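Local coordinates for protein diaminopropionate ammonia-lyase (Escherichia coli, PDB 4D9I) that catalyses the pyridoxal 5'-phosphate-dependent alpha,beta-elimination of both L- and D-diaminopropionate to pyruvate and ammonia, working as a homodimer, at residues 212-215 / 216-220; 298-301 / 302-306. All coordinates share one frame; numbering follows the deposited sequence.

Contact 1 (212-215 / 216-220)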
loop_
_atom_site.group_PDB
_atom_site.type_symbol
_atom_site.label_atom_id
_atom_site.label_comp_id
_atom_site.label_asym_id
_atom_site.label_seq_id
_atom_site.Cartn_x
_atom_site.Cartn_y
_atom_site.Cartn_z
ATOM N N GLU B 212 27.625 -0.684 -3.188
ATOM C CA GLU B 212 26.660 -0.328 -4.233
ATOM C C GLU B 212 25.929 0.969 -3.926
ATOM O O GLU B 212 25.811 1.829 -4.797
ATOM C CB GLU B 212 25.616 -1.428 -4.435
ATOM C CG GLU B 212 26.130 -2.708 -5.065
ATOM C CD GLU B 212 25.068 -3.789 -5.084
ATOM O OE1 GLU B 212 23.899 -3.475 -4.694
ATOM O OE2 GLU B 212 25.384 -4.942 -5.501
ATOM N N ALA B 213 25.440 1.095 -2.692
ATOM C CA ALA B 213 24.697 2.283 -2.264
ATOM C C ALA B 213 25.537 3.555 -2.341
ATOM O O ALA B 213 25.022 4.591 -2.738
ATOM C CB ALA B 213 24.100 2.105 -0.861
ATOM N N VAL B 214 26.820 3.467 -1.979
ATOM C CA VAL B 214 27.701 4.632 -2.034
ATOM C C VAL B 214 27.895 5.050 -3.491
ATOM O O VAL B 214 27.775 6.222 -3.817
ATOM C CB VAL B 214 29.068 4.389 -1.344
ATOM C CG1 VAL B 214 30.029 5.527 -1.636
ATOM C CG2 VAL B 214 28.884 4.289 0.157
ATOM N N GLU B 215 28.180 4.075 -4.354
ATOM C CA GLU B 215 28.264 4.311 -5.793
ATOM C C GLU B 215 26.964 4.949 -6.281
ATOM O O GLU B 215 26.990 5.891 -7.050
ATOM C CB GLU B 215 28.504 3.000 -6.548
ATOM C CG GLU B 215 28.710 3.189 -8.045
ATOM C CD GLU B 215 28.780 1.874 -8.821
ATOM O OE1 GLU B 215 28.551 0.798 -8.237
ATOM O OE2 GLU B 215 29.061 1.914 -10.041
ATOM N N GLN B 216 25.827 4.415 -5.844
ATOM C CA GLN B 216 24.543 4.965 -6.275
ATOM C C GLN B 216 24.329 6.394 -5.764
ATOM O O GLN B 216 23.871 7.252 -6.515
ATOM C CB GLN B 216 23.389 4.057 -5.869
ATOM C CG GLN B 216 23.282 2.798 -6.706
ATOM C CD GLN B 216 22.514 1.718 -5.998
ATOM O OE1 GLN B 216 22.733 1.475 -4.815
ATOM N NE2 GLN B 216 21.596 1.082 -6.702
ATOM N N MET B 217 24.658 6.645 -4.496
ATOM C CA MET B 217 24.556 7.992 -3.927
ATOM C C MET B 217 25.471 8.980 -4.649
ATOM O O MET B 217 25.064 10.109 -4.939
ATOM C CB MET B 217 24.790 7.987 -2.413
ATOM C CG MET B 217 23.588 7.486 -1.610
ATOM S SD MET B 217 23.767 7.417 0.196
ATOM C CE MET B 217 25.105 6.255 0.437
ATOM N N ARG B 218 26.682 8.547 -4.973
ATOM C CA ARG B 218 27.601 9.382 -5.750
ATOM C C ARG B 218 27.048 9.715 -7.141
ATOM O O ARG B 218 27.178 10.841 -7.593
ATOM C CB ARG B 218 28.986 8.736 -5.839
ATOM C CG ARG B 218 29.819 8.888 -4.578
ATOM C CD ARG B 218 31.111 8.082 -4.681
ATOM N NE ARG B 218 31.911 8.157 -3.460
ATOM C CZ ARG B 218 32.771 7.217 -3.055
ATOM N NH1 ARG B 218 32.942 6.089 -3.741
ATOM N NH2 ARG B 218 33.430 7.385 -1.923
ATOM N N GLU B 219 26.415 8.746 -7.805
ATOM C CA GLU B 219 25.778 9.016 -9.105
ATOM C C GLU B 219 24.632 10.031 -8.967
ATOM O O GLU B 219 24.394 10.839 -9.870
ATOM C CB GLU B 219 25.271 7.720 -9.757
ATOM C CG GLU B 219 24.598 7.928 -11.118
ATOM C CD GLU B 219 24.158 6.628 -11.779
ATOM O OE1 GLU B 219 23.583 5.759 -11.083
ATOM O OE2 GLU B 219 24.387 6.470 -13.001
ATOM N N MET B 220 23.929 9.976 -7.834
ATOM C CA MET B 220 22.856 10.937 -7.525
ATOM C C MET B 220 23.412 12.287 -7.085
ATOM O O MET B 220 22.673 13.247 -7.017
ATOM C CB MET B 220 21.963 10.427 -6.400
ATOM C CG MET B 220 21.129 9.211 -6.743
ATOM S SD MET B 220 20.300 8.676 -5.243
ATOM C CE MET B 220 19.471 7.209 -5.849
#
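Val214 and Arg218, one helical turn apart, run side by side and point the same way. The arginine chain is extended from CG to NE, and this carries its guanidinium alongside the valine, with CG1 of Val214 over the centre of one face, 3.5 Å from Arg218 CZ. The contact is dispersion of a methyl against the flat cation. Met217 bends at its last torsion (chi3 -62°), bringing its CE back against the preceding turn, 4.3 Å from CG2 of Val214 and 3.6 Å from the carbonyl O of Ala213. Gln216 has CG beside its own backbone N (chi1 -74°), and its chain runs back along the helix: CG stands 3.3 Å from Glu212 O, the oxygen that accepts the Gln216 N-H at 2.8 Å. The amide end is gripped from outside, OE1 by Lys65 NZ and NE2 by the carbonyl of Thr45. Lys65 also forms a salt bridge with Glu212, as does Arg70, and Tyr42 OH bonds the other carboxylate oxygen. Replacing Gln216 with leucine would probably leave the Thr45 carbonyl without this donor and Lys65 with one oxygen partner fewer. Backbone bonds from Met217 N to Ala213 O (2.7 Å) and from Arg218 N to Val214 O continue the i to i+4 ladder. Within the fold, Val214 and Arg218 face helix 235-248 through Tyr243, Val247 and Tyr248, while Met217 reaches Leu47 and Leu63 on strands 47-49 and 61-66.

Contact 2 (298-301 / 302-306)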
loop_
_atom_site.group_PDB
_atom_site.type_symbol
_atom_site.label_atom_id
_atom_site.label_comp_id
_atom_site.label_asym_id
_atom_site.label_seq_id
_atom_site.Cartn_x
_atom_site.Cartn_y
_atom_site.Cartn_z
ATOM N N GLY B 298 30.355 -7.640 15.397
ATOM C CA GLY B 298 29.515 -6.503 15.118
ATOM C C GLY B 298 29.489 -5.497 16.255
ATOM O O GLY B 298 29.534 -4.295 16.017
ATOM N N TRP B 299 29.437 -6.002 17.487
ATOM C CA TRP B 299 29.294 -5.163 18.667
ATOM C C TRP B 299 30.452 -4.212 18.798
ATOM O O TRP B 299 30.279 -3.060 19.196
ATOM C CB TRP B 299 29.197 -6.028 19.923
ATOM C CG TRP B 299 29.348 -5.223 21.184
ATOM C CD1 TRP B 299 30.300 -5.384 22.188
ATOM C CD2 TRP B 299 28.540 -4.065 21.596
ATOM N NE1 TRP B 299 30.129 -4.441 23.176
ATOM C CE2 TRP B 299 29.094 -3.616 22.881
ATOM C CE3 TRP B 299 27.438 -3.377 21.044
ATOM C CZ2 TRP B 299 28.564 -2.537 23.574
ATOM C CZ3 TRP B 299 26.913 -2.281 21.760
ATOM C CH2 TRP B 299 27.470 -1.874 22.994
ATOM N N GLU B 300 31.636 -4.696 18.447
ATOM C CA GLU B 300 32.855 -3.897 18.475
ATOM C C GLU B 300 32.704 -2.642 17.610
ATOM O O GLU B 300 32.993 -1.531 18.068
ATOM C CB GLU B 300 34.054 -4.750 18.026
ATOM C CG GLU B 300 35.389 -4.019 18.020
ATOM C CD GLU B 300 35.960 -3.748 19.413
ATOM O OE1 GLU B 300 35.669 -4.513 20.367
ATOM O OE2 GLU B 300 36.731 -2.767 19.551
ATOM N N ILE B 301 32.245 -2.828 16.373
ATOM C CA ILE B 301 32.024 -1.731 15.425
ATOM C C ILE B 301 30.972 -0.747 15.948
ATOM O O ILE B 301 31.163 0.476 15.902
ATOM C CB ILE B 301 31.562 -2.266 14.036
ATOM C CG1 ILE B 301 32.565 -3.273 13.428
ATOM C CG2 ILE B 301 31.182 -1.132 13.082
ATOM C CD1 ILE B 301 34.027 -2.906 13.535
ATOM N N LEU B 302 29.858 -1.289 16.434
ATOM C CA LEU B 302 28.729 -0.468 16.868
ATOM C C LEU B 302 29.064 0.341 18.126
ATOM O O LEU B 302 28.769 1.534 18.196
ATOM C CB LEU B 302 27.490 -1.330 17.100
ATOM C CG LEU B 302 27.046 -2.202 15.921
ATOM C CD1 LEU B 302 25.789 -2.995 16.267
ATOM C CD2 LEU B 302 26.809 -1.352 14.673
ATOM N N ARG B 303 29.669 -0.318 19.113
ATOM C CA ARG B 303 30.094 0.343 20.339
ATOM C C ARG B 303 31.043 1.503 20.010
ATOM O O ARG B 303 30.931 2.589 20.581
ATOM C CB ARG B 303 30.790 -0.676 21.256
ATOM C CG ARG B 303 31.198 -0.157 22.620
ATOM C CD ARG B 303 32.382 -0.973 23.140
ATOM N NE ARG B 303 33.336 -0.089 23.799
ATOM C CZ ARG B 303 33.382 0.142 25.105
ATOM N NH1 ARG B 303 32.549 -0.475 25.927
ATOM N NH2 ARG B 303 34.279 0.981 25.590
ATOM N N ASN B 304 31.973 1.256 19.086
ATOM C CA ASN B 304 32.920 2.271 18.633
ATOM C C ASN B 304 32.325 3.409 17.822
ATOM O O ASN B 304 32.670 4.568 18.037
ATOM C CB ASN B 304 34.035 1.629 17.819
ATOM C CG ASN B 304 35.004 0.849 18.679
ATOM O OD1 ASN B 304 34.832 0.731 19.890
ATOM N ND2 ASN B 304 36.029 0.300 18.046
ATOM N N CYS B 305 31.425 3.074 16.905
ATOM C CA CYS B 305 31.092 3.971 15.808
ATOM C C CYS B 305 29.617 4.375 15.671
ATOM O O CYS B 305 29.309 5.350 14.971
ATOM C CB CYS B 305 31.592 3.373 14.493
ATOM S SG CYS B 305 33.370 3.512 14.278
ATOM N N ALA B 306 28.707 3.634 16.303
ATOM C CA ALA B 306 27.275 3.975 16.239
ATOM C C ALA B 306 26.972 5.258 17.012
ATOM O O ALA B 306 27.498 5.475 18.095
ATOM C CB ALA B 306 26.426 2.835 16.770
#
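Arg303 sets its CB over one face of the Trp299 indole, and the rest of the chain runs out past the rim. CB sits 3.8 Å from the centroid of the six-membered ring and 13° off the ring normal, a CH-pi contact; the same carbon is 3.2 Å from Trp299 O. CG, anti to the backbone N, leads outward past the rim, 3.7 Å from CZ2 of Trp299. CD lies further out, 4.1 Å from both NE1 and CZ2 of Trp299. Beyond it the chain turns away, so the guanidinium is not stacked: its plane is 84° from that of the ring, and NH1 makes a weak hydrogen bond to the carbonyl of Gly273. What Arg303 offers this face is methylene carbon, not its charged end; Ile266 and Ser269 of helix 265-272 also touch the indole. One residue on, the Glu300 carboxylate and the Asn304 amide cross almost at right angles, and ND2 of Asn304 makes a weak hydrogen bond to the carbonyl O of Glu19. Backbone bonds tie the turns, Arg303 N to Trp299 O at 2.8 Å and Cys305 N to Ile301 O, the latter more bent, with an N-H...O angle of 132°. Helical geometry stops at Ala306, whose N bonds Leu302 O. Leu302 packs on Ala237 and Leu241 of helix 235-248, on Ile266 and on Ile257 of strand 254-260. This is a helix covering a mixed alpha/beta sheet and leading into its strand 308-312, within the fold type II architecture of the tryptophan synthase beta-like PLP enzymes.

Contacts 1 and 2 do not touch: their centres are 24 Å apart and their nearest atoms about 14 Å. Helix 235-248 connects them, since Tyr243, Val247 and Tyr248 meet contact 1 while Ala237, Leu241 and Val245 meet contact 2. Both also relate to the same seven-stranded mixed sheet: helix 208-220 meets strands 47-49 and 61-66, and helix 296-305 meets strand 254-260. Both contacts lie away from the active site, with Lys77, which carries the cofactor, and Asp120, the probable proton acceptor for the L-isomer. Gly298 in contact 2 is about 11 Å from a bound Tris molecule.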